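Local structure of hydrogenase 3 maturation protease (Escherichia coli, 2E85) at residues B[5-10]-B[54-59]; B[61-66]-B[109-114]; B[76-81]-B[149-154]. The protein cleaves a 32-residue peptide from the C-terminus of the precursor of HycE, the large subunit of hydrogenase 3, as a step in its maturation. The protein carries 1 engineered substitution. All coordinates share one frame; numbering follows the deposited sequence.

Contact 1. Residues B[5-10]-B[54-59]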
loop_
_atom_site.group_PDB
_atom_site.type_symbol
_atom_site.label_atom_id
_atom_site.label_comp_id
_atom_site.label_asym_id
_atom_site.label_seq_id
_atom_site.Cartn_x
_atom_site.Cartn_y
_atom_site.Cartn_z
ATOM N N THR B 5 -4.853 -2.975 23.256
ATOM C CA THR B 5 -4.563 -4.348 22.890
ATOM C C THR B 5 -5.164 -4.632 21.507
ATOM O O THR B 5 -4.438 -4.861 20.550
ATOM C CB THR B 5 -5.108 -5.353 23.942
ATOM O OG1 THR B 5 -6.482 -5.047 24.250
ATOM C CG2 THR B 5 -4.294 -5.239 25.216
ATOM N N ASP B 6 -6.484 -4.605 21.432
ATOM C CA ASP B 6 -7.198 -4.959 20.230
ATOM C C ASP B 6 -7.543 -3.733 19.405
ATOM O O ASP B 6 -7.974 -2.727 19.953
ATOM C CB ASP B 6 -8.474 -5.689 20.636
ATOM C CG ASP B 6 -8.200 -7.006 21.299
ATOM O OD1 ASP B 6 -7.185 -7.624 20.970
ATOM O OD2 ASP B 6 -9.024 -7.434 22.131
ATOM N N VAL B 7 -7.400 -3.843 18.094
ATOM C CA VAL B 7 -7.832 -2.764 17.182
ATOM C C VAL B 7 -8.717 -3.382 16.111
ATOM O O VAL B 7 -8.411 -4.460 15.620
ATOM C CB VAL B 7 -6.608 -2.048 16.551
ATOM C CG1 VAL B 7 -7.053 -1.001 15.529
ATOM C CG2 VAL B 7 -5.772 -1.363 17.665
ATOM N N LEU B 8 -9.789 -2.668 15.765
ATOM C CA LEU B 8 -10.743 -3.103 14.744
ATOM C C LEU B 8 -10.743 -2.060 13.647
ATOM O O LEU B 8 -11.074 -0.891 13.887
ATOM C CB LEU B 8 -12.137 -3.245 15.365
ATOM C CG LEU B 8 -13.335 -3.411 14.406
ATOM C CD1 LEU B 8 -13.143 -4.614 13.497
ATOM C CD2 LEU B 8 -14.680 -3.440 15.141
ATOM N N LEU B 9 -10.344 -2.468 12.445
ATOM C CA LEU B 9 -10.328 -1.536 11.287
ATOM C C LEU B 9 -11.539 -1.873 10.459
ATOM O O LEU B 9 -11.668 -2.997 9.983
ATOM C CB LEU B 9 -9.053 -1.688 10.455
ATOM C CG LEU B 9 -9.051 -0.887 9.126
ATOM C CD1 LEU B 9 -9.089 0.647 9.384
ATOM C CD2 LEU B 9 -7.892 -1.230 8.229
ATOM N N CYS B 10 -12.444 -0.903 10.313
ATOM C CA CYS B 10 -13.668 -1.135 9.535
ATOM C C CYS B 10 -13.491 -0.462 8.194
ATOM O O CYS B 10 -13.332 0.756 8.164
ATOM C CB CYS B 10 -14.887 -0.503 10.187
ATOM S SG CYS B 10 -15.385 -1.348 11.725
ATOM N N ARG B 54 -0.376 1.353 13.411
ATOM C CA ARG B 54 0.962 1.007 13.924
ATOM C C ARG B 54 1.282 1.742 15.223
ATOM O O ARG B 54 1.862 1.149 16.148
ATOM C CB ARG B 54 2.052 1.320 12.901
ATOM C CG ARG B 54 1.987 0.531 11.635
ATOM C CD ARG B 54 3.251 0.795 10.809
ATOM N NE ARG B 54 3.612 2.219 10.682
ATOM C CZ ARG B 54 4.438 2.702 9.751
ATOM N NH1 ARG B 54 4.969 1.880 8.848
ATOM N NH2 ARG B 54 4.713 4.008 9.693
ATOM N N GLU B 55 0.871 3.007 15.298
ATOM C CA GLU B 55 1.087 3.862 16.470
ATOM C C GLU B 55 0.303 3.396 17.696
ATOM O O GLU B 55 0.754 3.585 18.839
ATOM C CB GLU B 55 0.785 5.329 16.137
ATOM C CG GLU B 55 1.788 5.971 15.164
ATOM C CD GLU B 55 3.237 5.842 15.634
ATOM O OE1 GLU B 55 3.511 6.188 16.805
ATOM O OE2 GLU B 55 4.097 5.385 14.832
ATOM N N LEU B 56 -0.847 2.760 17.454
ATOM C CA LEU B 56 -1.662 2.163 18.526
ATOM C C LEU B 56 -0.957 0.964 19.178
ATOM O O LEU B 56 -1.297 0.579 20.313
ATOM C CB LEU B 56 -3.040 1.781 17.985
ATOM C CG LEU B 56 -4.039 2.932 17.846
ATOM C CD1 LEU B 56 -5.210 2.477 16.929
ATOM C CD2 LEU B 56 -4.540 3.422 19.217
ATOM N N ARG B 57 0.031 0.409 18.475
ATOM C CA ARG B 57 0.794 -0.761 18.951
ATOM C C ARG B 57 -0.112 -1.911 19.437
ATOM O O ARG B 57 0.043 -2.426 20.568
ATOM C CB ARG B 57 1.789 -0.341 20.028
ATOM C CG ARG B 57 2.774 0.737 19.555
ATOM C CD ARG B 57 3.709 1.155 20.664
ATOM N NE ARG B 57 2.937 1.643 21.799
ATOM C CZ ARG B 57 3.444 2.120 22.932
ATOM N NH1 ARG B 57 4.762 2.199 23.111
ATOM N NH2 ARG B 57 2.619 2.531 23.889
ATOM N N PRO B 58 -1.056 -2.335 18.587
ATOM C CA PRO B 58 -1.947 -3.400 19.010
ATOM C C PRO B 58 -1.248 -4.743 19.082
ATOM O O PRO B 58 -0.192 -4.948 18.462
ATOM C CB PRO B 58 -3.006 -3.447 17.918
ATOM C CG PRO B 58 -2.376 -2.820 16.738
ATOM C CD PRO B 58 -1.334 -1.890 17.211
ATOM N N THR B 59 -1.856 -5.628 19.854
ATOM C CA THR B 59 -1.485 -7.032 19.929
ATOM C C THR B 59 -2.317 -7.861 18.942
ATOM O O THR B 59 -1.919 -8.956 18.535
ATOM C CB THR B 59 -1.689 -7.577 21.371
ATOM O OG1 THR B 59 -3.014 -7.254 21.821
ATOM C CG2 THR B 59 -0.686 -6.926 22.322
HETATM O O HOH W 1 -5.342 -8.985 22.238
#
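This is a contact between the entry to an inner strand of the sheet and the turn that follows a helix, at a partly buried margin. Strand 6-11 starts here, and helix 50-56 ends beside it. One backbone bond and a small apolar patch join the two. Thr59 N donates to Thr5 O over 2.8 Å. The N-H lies in the plane of the carbonyl and meets a lone pair, with an angle of 148° at the hydrogen. Thr59 OG1 sits 3.1 Å from the same Thr5 O. It occupies the crowded position between its own backbone N and carbonyl carbon, chi1 51°, which turns the hydroxyl back toward Thr5. The side chains of Thr5 and Thr59 lie alongside each other and point the same way. A water links Thr59 OG1 to the carboxylate of Asp6; it donates a hydrogen bond to Asp6 OD1, 2.6 Å away. The same carboxylate forms a salt bridge with Arg60, so its charge is held close to the start of the neighbouring strand. Further in, Val7 points toward the turn. Its CG2, beside the backbone N, presses obliquely on the Pro58 ring. The distance from Val7 CG2 to Pro58 CB is 3.5 Å, a tight fit. Leu56 CD1 meets the same methyl from the helix side, 4.0 Å from Val7 CG2. Ile40 and Leu61 on the flanking strands also touch Val7. Arg57, with positive phi, is the first residue past the helix; Pro58 and Thr59 lead into strand 60-66. The geometry is that of the helix-to-strand turn in a beta-alpha-beta crossover of this three-layer alpha/beta fold, from strand 38-43 through helix 50-56 to the parallel strand 60-66, with 6-11 between the two strands.

Contact 2. Residues B[61-66]-B[109-114]. With CA (calcium ion), chain F.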
loop_
_atom_site.group_PDB
_atom_site.type_symbol
_atom_site.label_atom_id
_atom_site.label_comp_id
_atom_site.label_asym_id
_atom_site.label_seq_id
_atom_site.Cartn_x
_atom_site.Cartn_y
_atom_site.Cartn_z
ATOM N N LEU B 61 -5.207 -7.302 15.552
ATOM C CA LEU B 61 -5.906 -6.438 14.617
ATOM C C LEU B 61 -6.956 -7.267 13.841
ATOM O O LEU B 61 -6.606 -8.272 13.209
ATOM C CB LEU B 61 -4.929 -5.848 13.625
ATOM C CG LEU B 61 -5.583 -5.042 12.482
ATOM C CD1 LEU B 61 -6.218 -3.772 12.960
ATOM C CD2 LEU B 61 -4.561 -4.772 11.394
ATOM N N LEU B 62 -8.212 -6.815 13.886
ATOM C CA LEU B 62 -9.314 -7.396 13.118
ATOM C C LEU B 62 -9.707 -6.385 12.043
ATOM O O LEU B 62 -9.955 -5.223 12.353
ATOM C CB LEU B 62 -10.530 -7.648 14.022
ATOM C CG LEU B 62 -11.814 -8.177 13.383
ATOM C CD1 LEU B 62 -11.645 -9.471 12.540
ATOM C CD2 LEU B 62 -12.889 -8.382 14.419
ATOM N N ILE B 63 -9.811 -6.857 10.812
ATOM C CA ILE B 63 -10.226 -6.000 9.699
ATOM C C ILE B 63 -11.523 -6.559 9.181
ATOM O O ILE B 63 -11.604 -7.764 8.918
ATOM C CB ILE B 63 -9.180 -6.039 8.568
ATOM C CG1 ILE B 63 -7.831 -5.559 9.099
ATOM C CG2 ILE B 63 -9.617 -5.186 7.374
ATOM C CD1 ILE B 63 -6.632 -5.896 8.213
ATOM N N VAL B 64 -12.535 -5.701 9.051
ATOM C CA VAL B 64 -13.848 -6.122 8.574
ATOM C C VAL B 64 -14.195 -5.313 7.324
ATOM O O VAL B 64 -14.161 -4.077 7.347
ATOM C CB VAL B 64 -14.946 -5.885 9.641
ATOM C CG1 VAL B 64 -16.369 -6.052 9.029
ATOM C CG2 VAL B 64 -14.704 -6.781 10.905
ATOM N N ASP B 65 -14.556 -6.015 6.250
ATOM C CA ASP B 65 -14.792 -5.362 4.968
ATOM C C ASP B 65 -15.806 -6.173 4.181
ATOM O O ASP B 65 -15.726 -7.392 4.154
ATOM C CB ASP B 65 -13.470 -5.301 4.187
ATOM C CG ASP B 65 -13.552 -4.421 2.922
ATOM O OD1 ASP B 65 -14.562 -3.745 2.695
ATOM O OD2 ASP B 65 -12.557 -4.369 2.169
ATOM N N ALA B 66 -16.753 -5.503 3.528
ATOM C CA ALA B 66 -17.600 -6.149 2.567
ATOM C C ALA B 66 -16.696 -6.539 1.371
ATOM O O ALA B 66 -15.960 -5.691 0.845
ATOM C CB ALA B 66 -18.689 -5.180 2.097
ATOM N N GLY B 109 1.139 -9.324 14.780
ATOM C CA GLY B 109 1.308 -10.687 15.267
ATOM C C GLY B 109 0.033 -11.484 15.498
ATOM O O GLY B 109 0.090 -12.704 15.595
ATOM N N GLU B 110 -1.111 -10.819 15.630
ATOM C CA GLU B 110 -2.338 -11.468 15.179
ATOM C C GLU B 110 -3.151 -10.479 14.347
ATOM O O GLU B 110 -3.600 -9.454 14.864
ATOM C CB GLU B 110 -3.165 -12.002 16.325
ATOM C CG GLU B 110 -4.373 -12.789 15.857
ATOM C CD GLU B 110 -4.988 -13.623 16.967
ATOM O OE1 GLU B 110 -4.772 -13.268 18.142
ATOM O OE2 GLU B 110 -5.675 -14.621 16.655
ATOM N N VAL B 111 -3.308 -10.817 13.067
ATOM C CA VAL B 111 -4.113 -10.046 12.109
ATOM C C VAL B 111 -5.164 -10.965 11.503
ATOM O O VAL B 111 -4.846 -12.053 11.004
ATOM C CB VAL B 111 -3.216 -9.412 11.017
ATOM C CG1 VAL B 111 -4.047 -8.606 10.005
ATOM C CG2 VAL B 111 -2.160 -8.549 11.661
ATOM N N ILE B 112 -6.427 -10.549 11.579
ATOM C CA ILE B 112 -7.541 -11.375 11.120
ATOM C C ILE B 112 -8.269 -10.544 10.080
ATOM O O ILE B 112 -8.644 -9.423 10.387
ATOM C CB ILE B 112 -8.512 -11.677 12.317
ATOM C CG1 ILE B 112 -7.749 -12.342 13.472
ATOM C CG2 ILE B 112 -9.683 -12.611 11.950
ATOM C CD1 ILE B 112 -8.434 -12.256 14.837
ATOM N N PHE B 113 -8.487 -11.094 8.886
ATOM C CA PHE B 113 -9.255 -10.385 7.861
ATOM C C PHE B 113 -10.581 -11.076 7.718
ATOM O O PHE B 113 -10.622 -12.248 7.297
ATOM C CB PHE B 113 -8.557 -10.423 6.496
ATOM C CG PHE B 113 -9.279 -9.616 5.476
ATOM C CD1 PHE B 113 -8.986 -8.272 5.334
ATOM C CD2 PHE B 113 -10.341 -10.176 4.735
ATOM C CE1 PHE B 113 -9.692 -7.493 4.439
ATOM C CE2 PHE B 113 -11.048 -9.392 3.820
ATOM C CZ PHE B 113 -10.718 -8.054 3.684
ATOM N N LEU B 114 -11.657 -10.352 8.017
ATOM C CA LEU B 114 -13.017 -10.851 7.922
ATOM C C LEU B 114 -13.832 -10.198 6.792
ATOM O O LEU B 114 -13.992 -8.971 6.742
ATOM C CB LEU B 114 -13.726 -10.635 9.252
ATOM C CG LEU B 114 -15.143 -11.184 9.409
ATOM C CD1 LEU B 114 -15.459 -11.422 10.872
ATOM C CD2 LEU B 114 -16.228 -10.281 8.790
HETATM CA CA CA F . -15.385 -3.150 0.623
HETATM O O HOH W 2 -13.316 -3.931 -0.339
HETATM O O HOH W 3 -13.405 -1.735 0.448
HETATM O O HOH W 4 -15.585 -3.419 -1.602
#
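Strands 60-66 and 111-116 run side by side in the middle of the sheet, and their segments diverge by only 13°. Five N-H...O=C bonds zip them together, each nearly along the C=O axis. The straightest is Leu114 N to Ile63 O, 2.7 Å. On one face Leu61, Ile63, Val111 and Phe113 form a row of bumps under helix 97-108. Ile63 carries it. Ile63 CG2, anti to the backbone N, meets the Phe113 ring obliquely, 3.7 Å from Phe113 CE1. Ile63 CD1 reaches the other way, 4.2 Å from Val111 CG1. Ile63 thus fills the hollow between Val111 and Phe113, and Ile101 touches it from the helix. An alanine here would remove both branches and would probably leave the Phe113 ring less firmly held. This parallel pairing belongs to the alpha/beta sandwich of the peptidase A31 family, with helices on both faces. On the other face Leu62 CD1 tucks between Ile112 and Leu114, 3.7 Å from Ile112 CG2 and 4.1 Å from Leu114 CB. Trp145 touches both Leu62 and Ile112. Back on the Phe113 side, at the end of the strand, Asp65 CB rests 3.9 Å from Phe113 CZ. Asp65 CG is anti to the backbone N, and OD1 binds the calcium ion at 2.3 Å. Ala66 O, Asp19 and three waters complete the site. Asp19 and Asp65, with His93, probably form the nickel site, as in related proteases.

Contact 3. Residues B[76-81]-B[149-154]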
loop_
_atom_site.group_PDB
_atom_site.type_symbol
_atom_site.label_atom_id
_atom_site.label_comp_id
_atom_site.label_asym_id
_atom_site.label_seq_id
_atom_site.Cartn_x
_atom_site.Cartn_y
_atom_site.Cartn_z
ATOM N N ILE B 76 -20.307 -14.710 6.029
ATOM C CA ILE B 76 -19.147 -14.126 6.709
ATOM C C ILE B 76 -18.034 -15.167 6.664
ATOM O O ILE B 76 -18.282 -16.323 7.035
ATOM C CB ILE B 76 -19.467 -13.894 8.217
ATOM C CG1 ILE B 76 -20.533 -12.817 8.356
ATOM C CG2 ILE B 76 -18.238 -13.381 8.996
ATOM C CD1 ILE B 76 -21.277 -12.813 9.693
ATOM N N ARG B 77 -16.818 -14.780 6.240
ATOM C CA ARG B 77 -15.681 -15.718 6.270
ATOM C C ARG B 77 -14.411 -15.010 6.650
ATOM O O ARG B 77 -14.264 -13.827 6.394
ATOM C CB ARG B 77 -15.429 -16.388 4.917
ATOM C CG ARG B 77 -16.591 -17.175 4.311
ATOM C CD ARG B 77 -16.759 -18.528 4.978
ATOM N NE ARG B 77 -17.758 -19.337 4.275
ATOM C CZ ARG B 77 -19.085 -19.224 4.413
ATOM N NH1 ARG B 77 -19.638 -18.313 5.205
ATOM N NH2 ARG B 77 -19.875 -20.046 3.728
ATOM N N ILE B 78 -13.494 -15.747 7.289
ATOM C CA ILE B 78 -12.148 -15.279 7.472
ATOM C C ILE B 78 -11.336 -15.680 6.253
ATOM O O ILE B 78 -11.369 -16.854 5.838
ATOM C CB ILE B 78 -11.484 -15.939 8.682
ATOM C CG1 ILE B 78 -12.347 -15.791 9.967
ATOM C CG2 ILE B 78 -10.025 -15.474 8.795
ATOM C CD1 ILE B 78 -13.316 -16.870 10.075
ATOM N N ILE B 79 -10.618 -14.715 5.693
ATOM C CA ILE B 79 -9.789 -14.971 4.515
ATOM C C ILE B 79 -8.324 -15.067 4.902
ATOM O O ILE B 79 -7.723 -14.121 5.454
ATOM C CB ILE B 79 -9.935 -13.939 3.416
ATOM C CG1 ILE B 79 -11.406 -13.632 3.157
ATOM C CG2 ILE B 79 -9.199 -14.437 2.142
ATOM C CD1 ILE B 79 -12.424 -14.731 3.255
ATOM N N ASP B 80 -7.752 -16.238 4.660
ATOM C CA ASP B 80 -6.350 -16.484 4.963
ATOM C C ASP B 80 -5.453 -15.538 4.150
ATOM O O ASP B 80 -5.702 -15.318 2.954
ATOM C CB ASP B 80 -6.036 -17.944 4.635
ATOM C CG ASP B 80 -4.629 -18.357 5.023
ATOM O OD1 ASP B 80 -3.657 -17.937 4.362
ATOM O OD2 ASP B 80 -4.499 -19.146 5.990
ATOM N N PRO B 81 -4.409 -14.966 4.785
ATOM C CA PRO B 81 -3.571 -14.011 4.060
ATOM C C PRO B 81 -2.944 -14.555 2.771
ATOM O O PRO B 81 -2.715 -13.788 1.819
ATOM C CB PRO B 81 -2.515 -13.628 5.101
ATOM C CG PRO B 81 -3.197 -13.808 6.376
ATOM C CD PRO B 81 -3.936 -15.109 6.170
ATOM N N GLY B 149 -13.129 -15.908 16.033
ATOM C CA GLY B 149 -14.452 -15.522 16.497
ATOM C C GLY B 149 -15.532 -16.538 16.182
ATOM O O GLY B 149 -16.708 -16.208 16.232
ATOM N N GLY B 150 -15.120 -17.768 15.861
ATOM C CA GLY B 150 -16.024 -18.850 15.499
ATOM C C GLY B 150 -16.480 -18.849 14.041
ATOM O O GLY B 150 -17.358 -19.617 13.663
ATOM N N PHE B 151 -15.898 -17.974 13.233
ATOM C CA PHE B 151 -16.236 -17.927 11.812
ATOM C C PHE B 151 -15.408 -18.898 10.971
ATOM O O PHE B 151 -14.246 -19.225 11.309
ATOM C CB PHE B 151 -16.108 -16.498 11.274
ATOM C CG PHE B 151 -17.068 -15.534 11.918
ATOM C CD1 PHE B 151 -18.428 -15.617 11.663
ATOM C CD2 PHE B 151 -16.599 -14.597 12.845
ATOM C CE1 PHE B 151 -19.332 -14.718 12.276
ATOM C CE2 PHE B 151 -17.468 -13.697 13.458
ATOM C CZ PHE B 151 -18.838 -13.760 13.189
ATOM N N ALA B 152 -16.003 -19.354 9.870
ATOM C CA ALA B 152 -15.328 -20.290 8.950
ATOM C C ALA B 152 -14.326 -19.590 8.052
ATOM O O ALA B 152 -14.509 -18.424 7.699
ATOM C CB ALA B 152 -16.322 -21.010 8.087
ATOM N N GLN B 153 -13.283 -20.322 7.672
ATOM C CA GLN B 153 -12.327 -19.871 6.671
ATOM C C GLN B 153 -12.968 -19.915 5.296
ATOM O O GLN B 153 -13.662 -20.893 5.003
ATOM C CB GLN B 153 -11.127 -20.815 6.699
ATOM C CG GLN B 153 -9.960 -20.333 5.871
ATOM C CD GLN B 153 -9.224 -19.206 6.541
ATOM O OE1 GLN B 153 -9.254 -18.074 6.066
ATOM N NE2 GLN B 153 -8.578 -19.496 7.679
ATOM N N LEU B 154 -12.767 -18.872 4.472
ATOM C CA LEU B 154 -13.157 -18.897 3.065
ATOM C C LEU B 154 -12.416 -20.030 2.388
ATOM O O LEU B 154 -11.201 -20.155 2.536
ATOM C CB LEU B 154 -12.785 -17.596 2.320
ATOM C CG LEU B 154 -13.570 -16.927 1.173
ATOM C CD1 LEU B 154 -12.686 -16.130 0.246
ATOM C CD2 LEU B 154 -14.654 -17.719 0.381
HETATM O O HOH W 5 -18.594 -18.369 9.079
#
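The short strand 76-78 is the antiparallel edge strand of the mixed sheet in this alpha/beta fold, and the extended tail 149-154 crosses it through a single backbone bridge, Ile78 with Gln153. Ile76 comes first. Its CG2, anti to the backbone N, sits over one face of the Phe151 ring, a CH-pi contact 3.8 Å from the centroid and displaced toward the rim. Arg141 makes a cation-pi contact with this ring. A water donates a hydrogen bond to Ile76 O and accepts one from Ala152 N. Arg77 bends at chi2 (-77°), so its CD passes 4.0 Å from Ala152 CB. NH1 then folds back to Ile76 O, and it also pairs with Glu75. Ile78 makes the bridge. Its N donates to Ala152 O over 2.9 Å, in the carbonyl plane. Ile78 O accepts Leu154 N over 2.8 Å, with the donor 30° above the carbonyl plane. Ile79 lies alongside Leu154, both pointing the same way, and Met69 touches the two. Asp80 is the N-cap of helix 81-86, where its OD1 accepts the backbone N-H of Asp82.

How the contacts relate
Contact 2 is the buried core of the three, while contacts 1 and 3 are partly buried and lie toward the margins. All three reach one sheet. Contact 1 adjoins contact 2 because strands 6-11 and 60-66 are neighbours, with Leu9 N probably bonded to Leu62 O at 2.8 Å. Contact 3 adjoins it through strands 111-116 and 76-78, where Phe113 O probably accepts Ile79 N. Contacts 1 and 3 do not touch; their nearest atoms are about 10 Å apart. Contact 2 is regular parallel pairing and ends at a metal site. Contacts 1 and 3 rely on one or two backbone bonds, bridging waters and local apolar patches.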